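Local coordinates for orotidine 5'-phosphate decarboxylase (Streptomyces avermitilis, PDB 3V75), which probably catalyses the decarboxylation of orotidine 5'-phosphate to UMP, the last step of de novo UMP synthesis, at residues A[39-44]-A[267-272]; A[113-118]-A[145-150]. All blocks are in the same frame, centred on the assembly; numbering follows the deposited sequence. Where two conformers were deposited one is given.

Contact 1: A[39-44]-A[267-272]; sequences GPLCVG and PNVSRG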
ATOM      1  N   GLY A  39       2.345  -2.697 -29.620  1.00 10.03           N
ATOM      2  CA  GLY A  39       1.742  -1.368 -29.631  1.00 11.84           C
ATOM      3  C   GLY A  39       1.797  -0.727 -28.252  1.00 12.57           C
ATOM      4  O   GLY A  39       1.871  -1.422 -27.210  1.00 11.45           O
ATOM      5  N   PRO A  40       1.773   0.608 -28.220  1.00 10.18           N
ATOM      6  CA  PRO A  40       1.965   1.331 -26.959  1.00  9.99           C
ATOM      7  C   PRO A  40       0.662   1.426 -26.137  1.00  8.44           C
ATOM      8  O   PRO A  40      -0.013   2.465 -26.125  1.00 10.20           O
ATOM      9  CB  PRO A  40       2.456   2.715 -27.416  1.00 10.32           C
ATOM     10  CG  PRO A  40       1.805   2.874 -28.762  1.00  9.38           C
ATOM     11  CD  PRO A  40       1.771   1.495 -29.389  1.00 10.38           C
ATOM     12  N   LEU A  41       0.359   0.378 -25.393  1.00  7.63           N
ATOM     13  CA  LEU A  41      -0.854   0.369 -24.611  1.00  8.02           C
ATOM     14  C   LEU A  41      -0.718  -0.562 -23.413  1.00  7.30           C
ATOM     15  O   LEU A  41      -0.193  -1.676 -23.536  1.00  7.40           O
ATOM     16  CB  LEU A  41      -2.032  -0.104 -25.474  1.00  9.74           C
ATOM     17  CG  LEU A  41      -3.417  -0.099 -24.777  1.00 10.80           C
ATOM     18  CD1 LEU A  41      -3.785   1.310 -24.457  1.00 13.40           C
ATOM     19  CD2 LEU A  41      -4.492  -0.778 -25.634  1.00 12.37           C
ATOM     20  N   CYS A  42      -1.227  -0.097 -22.272  1.00  6.09           N
ATOM     21  CA  CYS A  42      -1.411  -0.916 -21.082  1.00  4.96           C
ATOM     22  C   CYS A  42      -2.905  -0.928 -20.782  1.00  6.13           C
ATOM     23  O   CYS A  42      -3.540   0.129 -20.771  1.00  7.34           O
ATOM     24  CB  CYS A  42      -0.670  -0.250 -19.910  1.00  5.33           C
ATOM     25  SG  CYS A  42      -0.861  -1.097 -18.342  1.00  6.53           S
ATOM     26  N   VAL A  43      -3.465  -2.108 -20.553  1.00  6.36           N
ATOM     27  CA  VAL A  43      -4.896  -2.219 -20.262  1.00  5.67           C
ATOM     28  C   VAL A  43      -5.067  -2.573 -18.803  1.00  5.28           C
ATOM     29  O   VAL A  43      -4.469  -3.554 -18.319  1.00  5.61           O
ATOM     30  CB  VAL A  43      -5.586  -3.271 -21.172  1.00  7.49           C
ATOM     31  CG1 VAL A  43      -7.053  -3.464 -20.755  1.00  8.12           C
ATOM     32  CG2 VAL A  43      -5.499  -2.849 -22.636  1.00  7.88           C
ATOM     33  N   GLY A  44      -5.861  -1.802 -18.076  1.00  5.54           N
ATOM     34  CA  GLY A  44      -6.109  -2.116 -16.675  1.00  6.18           C
ATOM     35  C   GLY A  44      -6.898  -3.406 -16.556  1.00  6.44           C
ATOM     36  O   GLY A  44      -7.710  -3.762 -17.433  1.00  8.65           O
ATOM     37  N   PRO A 267       0.808   4.175 -21.711  1.00  5.87           N
ATOM     38  CA  PRO A 267      -0.528   4.780 -21.566  1.00  5.71           C
ATOM     39  C   PRO A 267      -1.489   3.724 -21.047  1.00  6.38           C
ATOM     40  O   PRO A 267      -1.665   2.683 -21.671  1.00  8.78           O
ATOM     41  CB  PRO A 267      -0.908   5.175 -23.014  1.00  8.14           C
ATOM     42  CG  PRO A 267       0.364   4.876 -23.855  1.00 10.51           C
ATOM     43  CD  PRO A 267       1.114   3.819 -23.101  1.00 10.80           C
ATOM     44  N   ASN A 268      -2.115   3.978 -19.905  1.00  5.82           N
ATOM     45  CA  ASN A 268      -3.011   3.006 -19.331  1.00  5.71           C
ATOM     46  C   ASN A 268      -4.472   3.387 -19.604  1.00  5.67           C
ATOM     47  O   ASN A 268      -4.918   4.480 -19.228  1.00  6.58           O
ATOM     48  CB  ASN A 268      -2.789   2.921 -17.806  1.00  6.77           C
ATOM     49  CG  ASN A 268      -3.752   1.960 -17.153  1.00  8.06           C
ATOM     50  OD1 ASN A 268      -4.830   2.357 -16.662  1.00 12.17           O
ATOM     51  ND2 ASN A 268      -3.415   0.690 -17.195  1.00  7.21           N
ATOM     52  N   VAL A 269      -5.206   2.481 -20.254  1.00  4.97           N
ATOM     53  CA  VAL A 269      -6.637   2.637 -20.494  0.75  6.05           C
ATOM     54  C   VAL A 269      -7.391   1.628 -19.622  1.00  7.04           C
ATOM     55  O   VAL A 269      -7.028   0.444 -19.610  1.00  9.58           O
ATOM     56  CB  VAL A 269      -6.974   2.344 -21.974  0.75  7.65           C
ATOM     57  CG1 VAL A 269      -8.474   2.547 -22.239  0.75  6.67           C
ATOM     58  CG2 VAL A 269      -6.134   3.196 -22.953  0.75  7.66           C
ATOM     59  N   SER A 270      -8.439   2.067 -18.958  1.00  6.41           N
ATOM     60  CA  SER A 270      -9.279   1.158 -18.207  1.00  8.34           C
ATOM     61  C   SER A 270     -10.660   1.049 -18.895  1.00  7.95           C
ATOM     62  O   SER A 270     -10.843   0.199 -19.772  1.00  7.62           O
ATOM     63  CB  SER A 270      -9.366   1.636 -16.764  1.00 10.11           C
ATOM     64  OG  SER A 270     -10.306   0.857 -16.055  1.00 11.41           O
ATOM     65  N   ARG A 271     -11.589   1.930 -18.547  1.00  9.63           N
ATOM     66  CA  ARG A 271     -12.947   1.834 -19.107  1.00  8.53           C
ATOM     67  C   ARG A 271     -13.014   1.848 -20.652  1.00  9.16           C
ATOM     68  O   ARG A 271     -13.843   1.134 -21.233  1.00  8.67           O
ATOM     69  CB  ARG A 271     -13.807   2.980 -18.559  1.00 11.58           C
ATOM     70  CG  ARG A 271     -15.272   2.844 -19.016  1.00 16.34           C
ATOM     71  CD  ARG A 271     -16.245   3.827 -18.339  1.00 23.55           C
ATOM     72  NE  ARG A 271     -17.591   3.566 -18.807  1.00 16.11           N
ATOM     73  CZ  ARG A 271     -18.295   2.473 -18.524  1.00 18.41           C
ATOM     74  NH1 ARG A 271     -17.799   1.547 -17.676  1.00 23.20           N
ATOM     75  NH2 ARG A 271     -19.501   2.305 -19.044  1.00 21.24           N
ATOM     76  N   GLY A 272     -12.154   2.628 -21.306  1.00  8.62           N
ATOM     77  CA  GLY A 272     -12.187   2.742 -22.760  1.00  9.91           C
ATOM     78  C   GLY A 272     -12.067   1.406 -23.459  1.00  8.00           C
ATOM     79  O   GLY A 272     -12.567   1.243 -24.604  1.00  8.58           O
TER
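C42 and N268 meet where the packing is close, paired side by side in two parallel strands. C42 N donates to P267 O at 2.9 Å. V269 N returns a 2.9 Å bond to C42 O, which also receives the CA-H of N268. G44 N adds a bond to V269 O at 3.0 Å. On the face shared by C42 and N268, amide nitrogen ND2 of N268 donates to C42 SG at 3.3 Å, the sulfur lying in the amide plane; with chi1 at 177° the amide extends opposite the backbone N, beside the carbonyl carbon, which brings ND2 to the sulfur. These are the first and eighth strands of a TIM barrel, so their pairing closes the cylinder, with K83 of the second strand touching both side chains. On the other face, L41 CD1 meets V269 CG2, and V269 also packs on F290 of helix 280-299; the 3.4 Å approach of CD1 to CG2 is doubtful because V269 has a second conformer. Packing stays close at P40, the partly exposed centre of an inverse gamma turn: its buried carbonyl O, without a polar partner, abuts P267 CG at 3.3 Å, and both prolines pack on I294. The loose side is where the chain leaves the contact, at the partly exposed S270, whose OG hydrogen-bonds D46, and at the exposed R271.

Contact 2: A[113-118]-A[145-150]; sequences LVVMDA and ALTVSP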
ATOM      1  N   LEU A 113       3.243  -8.143 -20.528  1.00  7.15           N
ATOM      2  CA  LEU A 113       3.906  -7.699 -19.306  1.00  6.87           C
ATOM      3  C   LEU A 113       2.830  -7.380 -18.302  1.00  7.15           C
ATOM      4  O   LEU A 113       1.736  -6.956 -18.680  1.00  7.31           O
ATOM      5  CB  LEU A 113       4.758  -6.460 -19.590  1.00  7.83           C
ATOM      6  CG  LEU A 113       5.904  -6.746 -20.573  1.00  7.87           C
ATOM      7  CD1 LEU A 113       6.664  -5.463 -20.863  1.00 11.58           C
ATOM      8  CD2 LEU A 113       6.870  -7.772 -19.983  1.00 13.84           C
ATOM      9  N   VAL A 114       3.126  -7.547 -17.020  1.00  5.98           N
ATOM     10  CA  VAL A 114       2.179  -7.213 -15.961  1.00  6.30           C
ATOM     11  C   VAL A 114       2.781  -6.208 -14.988  1.00  5.71           C
ATOM     12  O   VAL A 114       3.828  -6.468 -14.378  1.00  6.07           O
ATOM     13  CB  VAL A 114       1.732  -8.473 -15.197  1.00  6.93           C
ATOM     14  CG1 VAL A 114       0.863  -8.103 -13.970  1.00  8.42           C
ATOM     15  CG2 VAL A 114       0.949  -9.404 -16.152  1.00  7.94           C
ATOM     16  N   VAL A 115       2.104  -5.077 -14.851  1.00  5.03           N
ATOM     17  CA  VAL A 115       2.432  -4.084 -13.859  1.00  4.71           C
ATOM     18  C   VAL A 115       1.445  -4.263 -12.731  1.00  6.08           C
ATOM     19  O   VAL A 115       0.239  -4.011 -12.894  1.00  6.26           O
ATOM     20  CB  VAL A 115       2.301  -2.655 -14.439  1.00  5.39           C
ATOM     21  CG1 VAL A 115       2.490  -1.611 -13.327  1.00  7.64           C
ATOM     22  CG2 VAL A 115       3.298  -2.484 -15.561  1.00  7.44           C
HETATM   23  N   MSE A 116       1.937  -4.693 -11.569  1.00  5.87           N
HETATM   24  CA  MSE A 116       1.061  -4.885 -10.426  1.00  4.97           C
HETATM   25  C   MSE A 116       0.780  -3.513  -9.803  1.00  5.31           C
HETATM   26  O   MSE A 116       1.691  -2.873  -9.230  1.00  5.25           O
HETATM   27  CB  MSE A 116       1.709  -5.812  -9.413  1.00  5.30           C
HETATM   28  CG  MSE A 116       0.923  -5.890  -8.114  1.00  5.40           C
HETATM   29 SE   MSE A 116      -0.802  -6.811  -8.320  0.80  8.19          SE
HETATM   30  CE  MSE A 116      -0.109  -8.528  -8.839  1.00  7.10           C
ATOM     31  N   ASP A 117      -0.461  -3.029  -9.887  1.00  4.60           N
ATOM     32  CA  ASP A 117      -0.769  -1.749  -9.261  1.00  4.31           C
ATOM     33  C   ASP A 117      -1.282  -1.989  -7.848  1.00  3.23           C
ATOM     34  O   ASP A 117      -2.482  -2.237  -7.600  1.00  3.87           O
ATOM     35  CB  ASP A 117      -1.765  -0.933 -10.102  1.00  3.37           C
ATOM     36  CG  ASP A 117      -1.798   0.498  -9.713  1.00  5.11           C
ATOM     37  OD1 ASP A 117      -1.251   0.863  -8.626  1.00  4.26           O
ATOM     38  OD2 ASP A 117      -2.359   1.333 -10.472  1.00  6.48           O
ATOM     39  N   ALA A 118      -0.330  -1.953  -6.916  1.00  3.04           N
ATOM     40  CA  ALA A 118      -0.601  -2.244  -5.509  1.00  3.95           C
ATOM     41  C   ALA A 118      -0.169  -1.083  -4.594  1.00  2.68           C
ATOM     42  O   ALA A 118      -0.490  -1.067  -3.387  1.00  3.58           O
ATOM     43  CB  ALA A 118       0.104  -3.532  -5.115  1.00  4.25           C
ATOM     44  N   ALA A 145       6.546  -5.419 -13.025  1.00  5.87           N
ATOM     45  CA  ALA A 145       6.812  -4.202 -12.263  1.00  5.03           C
ATOM     46  C   ALA A 145       5.787  -4.026 -11.166  1.00  4.99           C
ATOM     47  O   ALA A 145       4.737  -4.680 -11.181  1.00  6.59           O
ATOM     48  CB  ALA A 145       6.842  -2.955 -13.186  1.00  6.54           C
ATOM     49  N   LEU A 146       6.078  -3.124 -10.224  1.00  4.74           N
ATOM     50  CA  LEU A 146       5.204  -2.887  -9.085  1.00  4.25           C
ATOM     51  C   LEU A 146       5.069  -1.398  -8.906  1.00  3.77           C
ATOM     52  O   LEU A 146       6.078  -0.680  -8.944  1.00  4.89           O
ATOM     53  CB  LEU A 146       5.852  -3.489  -7.826  1.00  4.49           C
ATOM     54  CG  LEU A 146       5.135  -3.246  -6.505  1.00  5.65           C
ATOM     55  CD1 LEU A 146       3.731  -3.900  -6.428  1.00  6.86           C
ATOM     56  CD2 LEU A 146       6.070  -3.700  -5.313  1.00  4.80           C
ATOM     57  N   THR A 147       3.853  -0.906  -8.677  1.00  3.50           N
ATOM     58  CA  THR A 147       3.703   0.497  -8.291  1.00  3.89           C
ATOM     59  C   THR A 147       3.984   0.621  -6.786  1.00  4.61           C
ATOM     60  O   THR A 147       3.524  -0.207  -5.962  1.00  4.27           O
ATOM     61  CB  THR A 147       2.290   1.088  -8.616  1.00  3.98           C
ATOM     62  OG1 THR A 147       1.300   0.347  -7.896  1.00  4.06           O
ATOM     63  CG2 THR A 147       1.993   1.017 -10.148  1.00  6.39           C
ATOM     64  N   VAL A 148       4.710   1.686  -6.435  1.00  3.49           N
ATOM     65  CA  VAL A 148       5.099   1.948  -5.035  1.00  3.56           C
ATOM     66  C   VAL A 148       4.896   3.398  -4.682  1.00  3.90           C
ATOM     67  O   VAL A 148       4.994   4.296  -5.540  1.00  5.01           O
ATOM     68  CB  VAL A 148       6.577   1.537  -4.739  1.00  4.47           C
ATOM     69  CG1 VAL A 148       6.748   0.025  -4.920  1.00  5.01           C
ATOM     70  CG2 VAL A 148       7.563   2.287  -5.665  1.00  6.36           C
ATOM     71  N   SER A 149       4.606   3.638  -3.412  1.00  4.94           N
ATOM     72  CA  SER A 149       4.328   4.987  -2.930  1.00  5.44           C
ATOM     73  C   SER A 149       5.590   5.422  -2.146  1.00 10.89           C
ATOM     74  O   SER A 149       6.177   4.613  -1.405  1.00 16.60           O
ATOM     75  CB  SER A 149       3.058   4.901  -2.071  1.00 10.55           C
ATOM     76  OG  SER A 149       2.568   6.157  -1.605  1.00 21.17           O
ATOM     77  N   PRO A 150       6.090   6.637  -2.372  1.00  8.79           N
ATOM     78  CA  PRO A 150       7.333   7.044  -1.693  1.00  9.67           C
ATOM     79  C   PRO A 150       7.094   7.981  -0.522  1.00  6.26           C
ATOM     80  O   PRO A 150       8.013   8.777  -0.248  1.00  6.66           O
ATOM     81  CB  PRO A 150       8.088   7.747  -2.793  1.00 10.85           C
ATOM     82  CG  PRO A 150       6.946   8.485  -3.558  1.00  5.88           C
ATOM     83  CD  PRO A 150       5.776   7.510  -3.524  1.00  6.49           C
TER
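The D117 carboxylate has one face covered by T147: hydroxyl OG1 comes to OD1 at 2.7 Å from 41° out of the carboxylate plane, while methyl CG2 lies over the same face, 3.9 Å from CG. The two oxygens are divided between lysines, OD1 forming a salt bridge with K119, the predicted proton donor, and OD2 one with K83. This arrangement fits the Asp-Lys charge network of OMP decarboxylases, and it sits on the third and fourth strands of the TIM barrel, joined through helix 124-134 as a beta-alpha-beta unit. Replacing D117 by an alanine takes away the carboxylate, which would probably cost K83 and K119 this shared salt-bridge partner and the T147 hydroxyl its acceptor.

Toward the N-terminal ends of the strands, which run parallel, 22° apart, the backbones are bonded directly. A145 N donates to V114 O, M116 N to A145 O at 2.8 Å, and T147 N to M116 O in a nearly straight hydrogen bond. V115 and A145 share one face of the sheet, their CG2 and CB 4.3 Å apart, with F172 of strand 170-176 against V115 and F27 of helix 27-38 against A145. The face of M116 and L146 is apolar: L146 CD1 touches both CG of M116, present as selenomethionine, at 3.8 Å and CB of A118 at 3.9 Å, while M116 also packs on V104 of helix 93-109. Beyond the last backbone bond, T147 continues the pairing with its side chain. A chi1 of 61° sets OG1 between the backbone N and the carbonyl carbon, where it donates to D117, accepts from K119 N and takes a weak bond from A118 N at 3.0 Å.

Overall arrangement
Both contacts join neighbouring strands of the same closed parallel barrel, and both are largely buried. Contact 1 pairs strands far apart in sequence and closes the cylinder; contact 2, nested within that loop, lies inside one beta-alpha-beta unit. Their centres are 15 Å apart and they do not touch, yet K83 of strand 81-84 reaches toward both. The chemistry differs with place: contact 2 carries a carboxylate salt-bridged to two lysines, one the predicted proton donor, whereas the amide and sulfur of contact 1 stand farther off, the N268 side chain about 9 Å from that of K119. Contact 1 frays into partly exposed ends; the C-terminal residues of segment 145-150, S149 and P150, pack on Y151 of the second subunit.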